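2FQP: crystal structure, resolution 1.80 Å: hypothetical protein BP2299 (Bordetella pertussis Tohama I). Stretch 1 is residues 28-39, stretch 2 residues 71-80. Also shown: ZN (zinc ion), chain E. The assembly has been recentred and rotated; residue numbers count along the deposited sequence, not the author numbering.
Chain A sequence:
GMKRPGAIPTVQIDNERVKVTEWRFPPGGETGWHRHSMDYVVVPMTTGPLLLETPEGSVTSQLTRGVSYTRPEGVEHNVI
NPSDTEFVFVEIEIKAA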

# COMPACT_ATOMS: atom_id res chain seq x y z
N GLY A 28 7.63 -12.41 16.35
CA GLY A 28 7.63 -11.91 17.71
C GLY A 28 8.02 -10.45 17.84
O GLY A 28 8.10 -9.93 18.94
N GLY A 29 8.22 -9.76 16.71
CA GLY A 29 8.86 -8.47 16.71
C GLY A 29 7.88 -7.36 17.04
O GLY A 29 6.67 -7.57 16.97
N GLU A 30 8.40 -6.20 17.39
CA GLU A 30 7.56 -5.02 17.72
C GLU A 30 8.14 -3.67 17.27
O GLU A 30 9.33 -3.52 17.06
CB GLU A 30 7.30 -4.95 19.23
CG GLU A 30 8.55 -4.60 20.02
CD GLU A 30 8.35 -4.60 21.54
OE1 GLU A 30 7.20 -4.85 22.01
OE2 GLU A 30 9.36 -4.39 22.23
N THR A 31 7.27 -2.66 17.18
CA THR A 31 7.70 -1.29 16.86
C THR A 31 8.37 -0.53 17.98
O THR A 31 9.19 0.37 17.71
CB THR A 31 6.53 -0.41 16.39
OG1 THR A 31 5.46 -0.52 17.34
CG2 THR A 31 6.05 -0.85 15.04
N GLY A 32 7.96 -0.84 19.21
CA GLY A 32 8.13 0.05 20.37
C GLY A 32 7.01 1.06 20.34
O GLY A 32 6.36 1.26 19.30
N TRP A 33 6.74 1.67 21.47
CA TRP A 33 5.71 2.68 21.54
C TRP A 33 6.09 3.87 20.66
O TRP A 33 7.23 4.28 20.62
CB TRP A 33 5.53 3.16 22.97
CG TRP A 33 4.21 3.84 23.21
CD1 TRP A 33 3.92 5.17 23.08
CD2 TRP A 33 3.00 3.20 23.64
NE1 TRP A 33 2.60 5.40 23.40
CE2 TRP A 33 2.02 4.21 23.77
CE3 TRP A 33 2.67 1.89 23.97
CZ2 TRP A 33 0.72 3.93 24.17
CZ3 TRP A 33 1.35 1.62 24.38
CH2 TRP A 33 0.41 2.64 24.47
N HIS A 34 5.10 4.44 20.02
CA HIS A 34 5.26 5.62 19.18
C HIS A 34 3.92 6.37 19.06
O HIS A 34 2.85 5.81 19.33
CB HIS A 34 5.81 5.23 17.80
CG HIS A 34 4.95 4.28 17.04
ND1 HIS A 34 4.91 2.93 17.35
CD2 HIS A 34 4.09 4.45 16.00
CE1 HIS A 34 4.08 2.32 16.52
NE2 HIS A 34 3.58 3.21 15.68
N ARG A 35 4.00 7.62 18.63
CA ARG A 35 2.82 8.44 18.39
C ARG A 35 2.80 8.77 16.89
O ARG A 35 3.79 9.25 16.38
CB ARG A 35 2.88 9.75 19.16
CG ARG A 35 1.67 10.66 18.91
CD ARG A 35 1.71 11.95 19.73
NE ARG A 35 0.40 12.58 19.77
CZ ARG A 35 -0.17 13.26 18.77
NH1 ARG A 35 0.46 13.41 17.61
NH2 ARG A 35 -1.38 13.79 18.94
N HIS A 36 1.66 8.59 16.24
CA HIS A 36 1.54 8.96 14.83
C HIS A 36 1.26 10.43 14.72
O HIS A 36 0.23 10.89 15.18
CB HIS A 36 0.43 8.18 14.18
CG HIS A 36 0.85 6.80 13.86
ND1 HIS A 36 1.51 6.49 12.69
CD2 HIS A 36 0.81 5.67 14.60
CE1 HIS A 36 1.83 5.20 12.72
NE2 HIS A 36 1.42 4.69 13.87
N SER A 37 2.18 11.14 14.05
CA SER A 37 2.07 12.61 13.88
C SER A 37 1.28 13.02 12.63
O SER A 37 0.94 14.21 12.45
CB SER A 37 3.48 13.22 13.85
OG SER A 37 4.15 12.83 12.67
N MSE A 38 0.90 12.03 11.82
CA MSE A 38 0.14 12.26 10.59
C MSE A 38 -0.95 11.25 10.37
O MSE A 38 -0.81 10.09 10.79
CB MSE A 38 1.11 12.18 9.42
CG MSE A 38 2.01 13.37 9.34
SE MSE A 38 3.38 13.02 7.98
CE MSE A 38 4.73 12.24 9.12
N ASP A 39 -2.03 11.64 9.71
CA ASP A 39 -2.97 10.61 9.19
C ASP A 39 -2.15 9.63 8.33
O ASP A 39 -1.19 10.02 7.65
CB ASP A 39 -4.10 11.20 8.34
CG ASP A 39 -5.01 12.15 9.11
OD1 ASP A 39 -5.08 12.08 10.35
OD2 ASP A 39 -5.69 12.96 8.44
N ARG A 71 -5.95 5.33 9.60
CA ARG A 71 -6.06 5.69 11.04
C ARG A 71 -5.66 7.16 11.14
O ARG A 71 -4.81 7.64 10.37
CB ARG A 71 -5.12 4.85 11.91
CG ARG A 71 -5.42 3.35 12.01
CD ARG A 71 -6.80 3.04 12.56
NE ARG A 71 -7.16 3.93 13.66
CZ ARG A 71 -6.63 3.89 14.89
NH1 ARG A 71 -5.70 2.98 15.21
NH2 ARG A 71 -7.02 4.78 15.80
N PRO A 72 -6.25 7.89 12.09
CA PRO A 72 -5.94 9.34 12.12
C PRO A 72 -4.68 9.74 12.89
O PRO A 72 -4.20 9.01 13.76
CB PRO A 72 -7.17 9.91 12.83
CG PRO A 72 -7.53 8.80 13.81
CD PRO A 72 -7.24 7.51 13.11
N GLU A 73 -4.20 10.93 12.60
CA GLU A 73 -3.17 11.54 13.43
C GLU A 73 -3.55 11.35 14.91
O GLU A 73 -4.72 11.57 15.29
CB GLU A 73 -3.06 13.03 13.12
CG GLU A 73 -2.06 13.83 13.94
CD GLU A 73 -1.98 15.27 13.47
OE1 GLU A 73 -2.46 15.55 12.35
OE2 GLU A 73 -1.43 16.12 14.21
N GLY A 74 -2.56 10.95 15.73
CA GLY A 74 -2.71 10.93 17.18
C GLY A 74 -2.71 9.54 17.79
O GLY A 74 -2.62 9.40 19.00
N VAL A 75 -2.78 8.51 16.96
CA VAL A 75 -2.67 7.14 17.45
C VAL A 75 -1.39 6.97 18.26
O VAL A 75 -0.33 7.38 17.83
CB VAL A 75 -2.70 6.12 16.26
CG1 VAL A 75 -2.35 4.74 16.72
CG2 VAL A 75 -4.09 6.17 15.61
N GLU A 76 -1.52 6.39 19.44
CA GLU A 76 -0.37 6.04 20.30
C GLU A 76 -0.48 4.59 20.57
O GLU A 76 -1.50 4.12 21.06
CB GLU A 76 -0.38 6.81 21.62
CG GLU A 76 -0.20 8.30 21.47
CD GLU A 76 0.52 8.96 22.67
OE1 GLU A 76 1.11 8.25 23.55
OE2 GLU A 76 0.48 10.20 22.72
N HIS A 77 0.55 3.83 20.21
CA HIS A 77 0.55 2.40 20.43
C HIS A 77 1.90 1.73 20.23
O HIS A 77 2.85 2.35 19.79
CB HIS A 77 -0.47 1.73 19.49
CG HIS A 77 -0.17 1.90 18.03
ND1 HIS A 77 -1.05 1.48 17.05
CD2 HIS A 77 0.89 2.44 17.37
CE1 HIS A 77 -0.54 1.72 15.86
NE2 HIS A 77 0.62 2.32 16.02
N ASN A 78 1.94 0.44 20.59
CA ASN A 78 3.00 -0.46 20.30
C ASN A 78 2.37 -1.56 19.43
O ASN A 78 1.27 -2.01 19.70
CB ASN A 78 3.63 -1.07 21.55
CG ASN A 78 4.74 -2.09 21.21
OD1 ASN A 78 5.51 -1.86 20.31
ND2 ASN A 78 4.77 -3.23 21.94
N VAL A 79 3.05 -1.97 18.38
CA VAL A 79 2.50 -2.96 17.50
C VAL A 79 3.42 -4.16 17.48
O VAL A 79 4.59 -3.99 17.27
CB VAL A 79 2.43 -2.43 16.05
CG1 VAL A 79 1.92 -3.49 15.09
CG2 VAL A 79 1.53 -1.23 15.98
N ILE A 80 2.85 -5.33 17.63
CA ILE A 80 3.59 -6.57 17.79
C ILE A 80 3.13 -7.58 16.75
O ILE A 80 1.94 -7.72 16.47
CB ILE A 80 3.36 -7.18 19.21
CG1 ILE A 80 4.00 -6.31 20.30
CG2 ILE A 80 3.94 -8.59 19.34
CD1 ILE A 80 3.45 -6.62 21.69
ZN ZN E . 2.11 2.83 14.35
O HOH W 1 -0.76 15.97 16.61
O HOH W 2 3.81 2.70 12.68
O HOH W 3 3.10 0.81 14.09
O HOH W 4 1.25 1.91 12.75

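Arg-71 O reaches Asp-39 CA at 3.7 Å, and a type II turn from Pro-72 to Val-75 follows, two of whose amides find acceptors in stretch 1. Glu-73 N donates to Asp-39 OD1 at 2.7 Å, nearly straight, the carboxylate of Asp-39 serving as acceptor for a backbone amide. Gly-74 N donates to His-36 O (2.8 Å). With phi at 113°, Gly-74 sits where a CB would jam against the preceding carbonyl, and its bare CA lies over one face of the Arg-35 guanidinium, 3.6 Å from NH2. Water 1 links Arg-35 NH1 (3.0 Å) to Glu-73 OE2 (2.5 Å), a polar join suited to the exposed margin.

Val-75 O accepts from His-36 N at 2.8 Å, and the antiparallel pairing begins. Glu-76 shares a sheet face with Arg-35; its OE1 takes a hydrogen bond from Trp-33 NE1 (3.2 Å), while OE2 makes a long salt bridge to Arg-35 NE (3.8 Å). One carboxylate thus serves two neighbours.

His-77 contributes through both its backbone and its side chain. Its backbone pairs with His-34 in both directions, His-34 N to His-77 O at 3.1 Å and His-77 N to His-34 O at 3.2 Å, and its CA sits squarely over the six-membered ring of Trp-33. Its side chain, on the same face as that of His-34, joins the metal site: zinc is bound by NE2 of His-34 (2.0 Å), His-36 (2.0 Å) and His-77 (2.3 Å), with three waters. His-34 ND1 donates to Gly-32 O (2.9 Å), fixing that ring while NE2 binds zinc.

Buried Asn-78 uses both ends of its amide: ND2 donates to Glu-30 OE1 (2.9 Å), and OD1 accepts a weak bond from Gly-32 N (2.9 Å). At Val-79, N donates to Thr-31 OG1 and O accepts from Thr-31 N, both 3.0 Å. Finally, Ile-80 CG1 packs on Glu-30 CB at 3.7 Å.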